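Sulfhydryl oxidase 1 (Homo sapiens, PDB 3LLK) catalyses the oxidation of protein thiols to disulfides, using bound FAD to pass the electrons to molecular oxygen, with formation of hydrogen peroxide. Local coordinates at residues Leu19-His24 with Val103-Cys108; His114-Pro119 with Ser208-Phe213. All blocks are in the same frame, centred on the assembly; numbering follows the deposited sequence.

Contact 1: residues Leu19-His24 with Val103-Cys108; sequences LESALH and VNWIGC
Ser21 accepts the backbone N-H of Asn104 and meets the indole of Trp105 with its CB, joining helix 16-30 to the loop between helices 95-98 and 118-134. Both segments belong to the FAD-dependent sulfhydryl oxidase family region, in a protein built as a pseudo-dimer of functional and degenerate sulfhydryl oxidase domains. The CA atoms of Ser21 and Val103 are 5.0 Å apart, and the CB of Ser21 points at the loop. With Ser21 OG anti to its carbonyl carbon (chi1 -72°), Asn104 N to Ser21 OG is 2.9 Å and the angle at the hydrogen 165°, a nearly straight bond. The same OG is hydrogen-bonded to Ala17 O, one turn earlier, which ties the loop to the helix backbone through a single side chain. Asp18 accepts the N-H groups of Ile106 and Gly107, adding to the tie. Trp105 brings the far end of its six-membered ring to the serine, CZ3 lying 3.3 Å from Ser21 CB in an oblique approach. Val103 rests on the indole, its CB 3.7 Å above the ring plane toward the rim. Farther along the helix, His24, whose ND1 is hydrogen-bonded to Glu95, meets Val103 at its ring edge, CD2 lying 4.2 Å from Val103 CG1.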
# COMPACT_ATOMS: atom_id res chain seq x y z
N LEU A 19 3.10 -0.23 -8.74
CA LEU A 19 2.23 -1.18 -8.06
C LEU A 19 2.71 -2.63 -8.21
O LEU A 19 2.75 -3.37 -7.23
CB LEU A 19 0.79 -1.05 -8.58
CG LEU A 19 0.11 0.31 -8.30
CD1 LEU A 19 -1.22 0.40 -9.06
CD2 LEU A 19 -0.13 0.47 -6.80
N GLU A 20 3.07 -3.03 -9.42
CA GLU A 20 3.55 -4.40 -9.64
C GLU A 20 4.91 -4.64 -8.96
O GLU A 20 5.18 -5.75 -8.50
CB GLU A 20 3.66 -4.70 -11.14
CG GLU A 20 2.33 -4.53 -11.88
CD GLU A 20 2.36 -5.05 -13.31
OE1 GLU A 20 3.43 -4.99 -13.96
OE2 GLU A 20 1.30 -5.50 -13.79
N SER A 21 5.74 -3.61 -8.89
CA SER A 21 7.04 -3.74 -8.24
C SER A 21 6.81 -3.93 -6.74
O SER A 21 7.53 -4.70 -6.10
CB SER A 21 7.90 -2.50 -8.48
OG SER A 21 8.37 -2.44 -9.81
N ALA A 22 5.81 -3.23 -6.20
CA ALA A 22 5.48 -3.37 -4.79
C ALA A 22 5.12 -4.84 -4.53
O ALA A 22 5.65 -5.46 -3.60
CB ALA A 22 4.30 -2.45 -4.42
N LEU A 23 4.22 -5.39 -5.34
CA LEU A 23 3.84 -6.80 -5.19
C LEU A 23 5.07 -7.71 -5.25
O LEU A 23 5.23 -8.62 -4.44
CB LEU A 23 2.86 -7.22 -6.30
CG LEU A 23 1.45 -6.62 -6.32
CD1 LEU A 23 0.64 -7.29 -7.43
CD2 LEU A 23 0.77 -6.83 -4.97
N HIS A 24 5.93 -7.47 -6.23
CA HIS A 24 7.13 -8.28 -6.39
C HIS A 24 8.01 -8.24 -5.13
O HIS A 24 8.45 -9.28 -4.63
CB HIS A 24 7.95 -7.76 -7.57
CG HIS A 24 9.24 -8.49 -7.78
ND1 HIS A 24 9.29 -9.81 -8.18
CD2 HIS A 24 10.52 -8.10 -7.61
CE1 HIS A 24 10.55 -10.20 -8.24
NE2 HIS A 24 11.32 -9.18 -7.90
N VAL A 103 12.91 -4.67 -9.54
CA VAL A 103 11.97 -3.59 -9.31
C VAL A 103 12.18 -2.44 -10.30
O VAL A 103 13.28 -2.23 -10.80
CB VAL A 103 12.10 -3.03 -7.88
CG1 VAL A 103 11.79 -4.12 -6.87
CG2 VAL A 103 13.50 -2.48 -7.67
N ASN A 104 11.10 -1.73 -10.60
CA ASN A 104 11.15 -0.60 -11.52
C ASN A 104 10.22 0.47 -10.99
O ASN A 104 9.00 0.38 -11.13
CB ASN A 104 10.72 -1.04 -12.92
CG ASN A 104 10.67 0.11 -13.91
OD1 ASN A 104 11.54 0.99 -13.88
ND2 ASN A 104 9.67 0.11 -14.78
N TRP A 105 10.80 1.48 -10.35
CA TRP A 105 10.03 2.58 -9.78
C TRP A 105 9.90 3.68 -10.81
O TRP A 105 10.84 3.96 -11.55
CB TRP A 105 10.76 3.15 -8.55
CG TRP A 105 11.15 2.10 -7.54
CD1 TRP A 105 12.41 1.86 -7.06
CD2 TRP A 105 10.28 1.16 -6.92
NE1 TRP A 105 12.37 0.81 -6.17
CE2 TRP A 105 11.08 0.36 -6.06
CE3 TRP A 105 8.91 0.91 -6.99
CZ2 TRP A 105 10.55 -0.68 -5.29
CZ3 TRP A 105 8.38 -0.13 -6.22
CH2 TRP A 105 9.20 -0.91 -5.38
N ILE A 106 8.72 4.29 -10.89
CA ILE A 106 8.53 5.39 -11.81
C ILE A 106 8.06 6.57 -10.98
O ILE A 106 8.76 7.57 -10.86
CB ILE A 106 7.52 5.06 -12.93
CG1 ILE A 106 8.04 3.88 -13.76
CG2 ILE A 106 7.34 6.27 -13.83
CD1 ILE A 106 7.17 3.56 -14.98
N GLY A 107 6.87 6.46 -10.40
CA GLY A 107 6.36 7.54 -9.58
C GLY A 107 6.96 7.48 -8.19
O GLY A 107 6.78 8.40 -7.38
N CYS A 108 7.69 6.41 -7.91
CA CYS A 108 8.33 6.22 -6.61
C CYS A 108 9.86 6.19 -6.70
O CYS A 108 10.55 5.75 -5.78
CB CYS A 108 7.81 4.93 -5.98
SG CYS A 108 6.20 5.09 -5.16

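Contact 2: residues His114-Pro119 with Ser208-Phe213; sequences HFRGFP and SEDPQF. With FAD (flavin-adenine dinucleotide), chain D.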
# COMPACT_ATOMS: atom_id res chain seq x y z
N HIS A 114 18.79 5.06 -2.02
CA HIS A 114 18.28 4.90 -0.67
C HIS A 114 17.02 5.73 -0.37
O HIS A 114 16.40 5.56 0.68
CB HIS A 114 19.37 5.22 0.36
CG HIS A 114 19.99 6.57 0.19
ND1 HIS A 114 20.99 6.82 -0.73
CD2 HIS A 114 19.74 7.75 0.80
CE1 HIS A 114 21.32 8.10 -0.67
NE2 HIS A 114 20.58 8.69 0.25
N PHE A 115 16.65 6.62 -1.28
CA PHE A 115 15.46 7.45 -1.08
C PHE A 115 14.23 6.81 -1.72
O PHE A 115 14.34 6.11 -2.74
CB PHE A 115 15.63 8.84 -1.71
CG PHE A 115 16.56 9.76 -0.96
CD1 PHE A 115 17.45 10.58 -1.66
CD2 PHE A 115 16.55 9.82 0.43
CE1 PHE A 115 18.30 11.45 -0.98
CE2 PHE A 115 17.40 10.68 1.11
CZ PHE A 115 18.28 11.50 0.41
N ARG A 116 13.07 7.04 -1.12
CA ARG A 116 11.81 6.54 -1.64
C ARG A 116 11.84 5.05 -1.97
O ARG A 116 12.22 4.23 -1.14
CB ARG A 116 11.45 7.37 -2.88
CG ARG A 116 11.64 8.88 -2.65
CD ARG A 116 11.16 9.72 -3.82
NE ARG A 116 9.70 9.81 -3.85
CZ ARG A 116 8.96 9.79 -4.96
NH1 ARG A 116 9.55 9.68 -6.14
NH2 ARG A 116 7.64 9.88 -4.88
N GLY A 117 11.41 4.70 -3.17
CA GLY A 117 11.40 3.30 -3.54
C GLY A 117 10.24 2.50 -2.98
O GLY A 117 9.10 2.95 -2.98
N PHE A 118 10.54 1.30 -2.50
CA PHE A 118 9.50 0.42 -1.98
C PHE A 118 8.54 1.07 -0.99
O PHE A 118 7.34 0.92 -1.13
CB PHE A 118 10.13 -0.83 -1.34
CG PHE A 118 9.11 -1.77 -0.74
CD1 PHE A 118 8.16 -2.40 -1.55
CD2 PHE A 118 9.08 -1.99 0.63
CE1 PHE A 118 7.20 -3.24 -1.00
CE2 PHE A 118 8.11 -2.82 1.20
CZ PHE A 118 7.17 -3.45 0.38
N PRO A 119 9.06 1.77 0.04
CA PRO A 119 8.19 2.43 1.04
C PRO A 119 7.15 3.31 0.36
O PRO A 119 5.99 3.34 0.76
CB PRO A 119 9.19 3.23 1.88
CG PRO A 119 10.42 2.37 1.84
CD PRO A 119 10.48 1.96 0.38
N SER A 208 16.65 12.59 6.27
CA SER A 208 16.32 11.44 5.43
C SER A 208 15.35 11.74 4.29
O SER A 208 14.97 10.85 3.53
CB SER A 208 15.73 10.33 6.29
OG SER A 208 14.51 10.75 6.89
N GLU A 209 14.96 13.00 4.16
CA GLU A 209 14.03 13.42 3.12
C GLU A 209 14.71 13.54 1.75
O GLU A 209 15.77 14.15 1.62
CB GLU A 209 13.43 14.77 3.51
CG GLU A 209 12.41 15.34 2.54
CD GLU A 209 11.94 16.71 2.98
OE1 GLU A 209 12.77 17.65 2.95
OE2 GLU A 209 10.76 16.85 3.36
N ASP A 210 14.10 12.95 0.73
CA ASP A 210 14.64 13.04 -0.63
C ASP A 210 14.50 14.52 -1.02
O ASP A 210 13.39 15.04 -1.13
CB ASP A 210 13.82 12.15 -1.58
CG ASP A 210 14.46 12.01 -2.95
OD1 ASP A 210 14.26 10.96 -3.59
OD2 ASP A 210 15.17 12.94 -3.40
N PRO A 211 15.63 15.22 -1.24
CA PRO A 211 15.58 16.63 -1.61
C PRO A 211 14.69 16.94 -2.80
O PRO A 211 14.07 18.01 -2.87
CB PRO A 211 17.05 16.96 -1.90
CG PRO A 211 17.79 16.05 -0.96
CD PRO A 211 17.03 14.75 -1.15
N GLN A 212 14.60 16.00 -3.73
CA GLN A 212 13.79 16.20 -4.93
C GLN A 212 12.30 15.97 -4.72
O GLN A 212 11.49 16.28 -5.59
CB GLN A 212 14.32 15.30 -6.05
CG GLN A 212 14.69 16.04 -7.33
CD GLN A 212 15.42 17.35 -7.06
OE1 GLN A 212 16.44 17.38 -6.37
NE2 GLN A 212 14.90 18.44 -7.60
N PHE A 213 11.94 15.44 -3.56
CA PHE A 213 10.54 15.17 -3.25
C PHE A 213 10.23 15.54 -1.80
O PHE A 213 10.03 14.67 -0.95
CB PHE A 213 10.23 13.70 -3.50
CG PHE A 213 10.38 13.30 -4.94
CD1 PHE A 213 9.32 13.49 -5.84
CD2 PHE A 213 11.58 12.78 -5.42
CE1 PHE A 213 9.46 13.17 -7.19
CE2 PHE A 213 11.73 12.47 -6.77
CZ PHE A 213 10.67 12.66 -7.66
PA FAD D . 5.62 8.62 0.39
O1A FAD D . 6.17 7.24 0.29
O2A FAD D . 5.28 9.27 1.69
O5B FAD D . 4.35 8.77 -0.52
C5B FAD D . 4.03 7.95 -1.65
C4B FAD D . 3.26 8.91 -2.52
O4B FAD D . 1.87 8.76 -2.10
C3B FAD D . 3.58 10.38 -2.86
O3B FAD D . 4.57 10.58 -3.87
C2B FAD D . 2.24 10.88 -3.12
O2B FAD D . 1.79 10.76 -4.43
C1B FAD D . 1.30 10.06 -2.22
N9A FAD D . 0.95 10.55 -0.92
C8A FAD D . 1.61 11.41 -0.01
N7A FAD D . 0.97 11.68 1.09
C5A FAD D . -0.21 10.97 0.91
C6A FAD D . -1.34 10.90 1.74
N6A FAD D . -1.46 11.57 2.90
N1A FAD D . -2.44 10.14 1.36
C2A FAD D . -2.51 9.51 0.16
N3A FAD D . -1.38 9.58 -0.68
C4A FAD D . -0.25 10.33 -0.24
N1 FAD D . 10.02 6.46 7.30
C2 FAD D . 10.79 7.00 8.31
O2 FAD D . 11.89 7.47 7.98
N3 FAD D . 10.13 6.91 9.53
C4 FAD D . 8.86 6.36 9.81
O4 FAD D . 8.43 6.33 11.01
C4X FAD D . 8.17 5.85 8.73
N5 FAD D . 6.92 5.17 8.92
C5X FAD D . 6.21 4.51 7.88
C6 FAD D . 5.05 3.79 8.22
C7 FAD D . 4.34 3.15 7.17
C7M FAD D . 3.09 2.38 7.61
C8 FAD D . 4.77 3.24 5.81
C8M FAD D . 4.13 2.67 4.56
C9 FAD D . 5.94 3.94 5.53
C9A FAD D . 6.75 4.56 6.50
N10 FAD D . 8.00 5.36 6.43
C10 FAD D . 8.77 5.90 7.44
C1' FAD D . 8.42 5.73 5.12
C2' FAD D . 7.92 7.01 4.53
O2' FAD D . 6.54 7.24 4.91
C3' FAD D . 8.01 7.20 3.05
O3' FAD D . 7.37 6.12 2.38
C4' FAD D . 9.35 7.50 2.40
O4' FAD D . 10.11 8.45 3.20
C5' FAD D . 9.36 7.89 0.98
O5' FAD D . 8.69 9.16 0.90
P FAD D . 8.14 9.79 -0.41
O1P FAD D . 8.46 11.21 -0.24
O2P FAD D . 8.69 9.15 -1.64
O3P FAD D . 6.54 9.60 -0.45
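Arg116 lays its guanidinium flat on the ring of Phe213, a stacked cation-pi pair with the planes 17° apart and CZ 3.8 Å from the ring centroid. NH1 sits 3.4 Å above the phenyl plane, over its centre. The arginine chain bends at chi3 (76°), which places NE where it donates to the FAD phosphate oxygen O2P; Arg116 NE to FAD O2P is 2.5 Å, unusually short and of doubtful exact value, with 147° at the hydrogen. Its positive charge probably offsets the phosphate charge. NE and NH1 have separate acceptors, FAD O2P and Gln109 O. The charged atoms of Asp210 and Arg116 are not in contact, OD1 being 4.7 Å from NE; OD1 lies beside Arg116 CD. Next to this pair, Phe115 offers one ring face to Asp210, whose CA stands 3.7 Å from the ring centroid, a CH-pi contact, while His114 NE2 lies over the opposite face, toward the rim. Pro211 CD adds an apolar contact at Phe115 CE1, 3.5 Å away. The Asp210-Phe213 type I turn carries Asp210 and Pro211, which meet Phe115, and Phe213, which meets Arg116; Asp210 OD2 accepts from Gln212 N in an Asx turn and is hydrogen-bonded to Ser111. The contact thus joins the lead-in to helix 118-134, with Gly117 as N-cap, to the loop between helices 185-203 and 239-249.

The two contacts follow one another in sequence, and their centres are 14 Å apart, yet they touch directly through the 103-108 and 114-119 segments. Cys108 O is 2.9 Å from Gly117 N, a probable hydrogen bond, and Trp105 CZ2 packs 3.4 Å from Phe118 N. The disulfide between Cys108 and Cys120 adds a covalent tie from contact 1 to the start of helix 118-134. Contact 2 borders the cofactor, supplying Arg116, Pro119 and Phe213 to the FAD pocket, whereas the Trp105 side chain of contact 1 stays farther from FAD, their nearest atoms about 9 Å apart. Gly107 O also bonds weakly to Arg116 NH2, connecting contact 1 to a phosphate-binding residue.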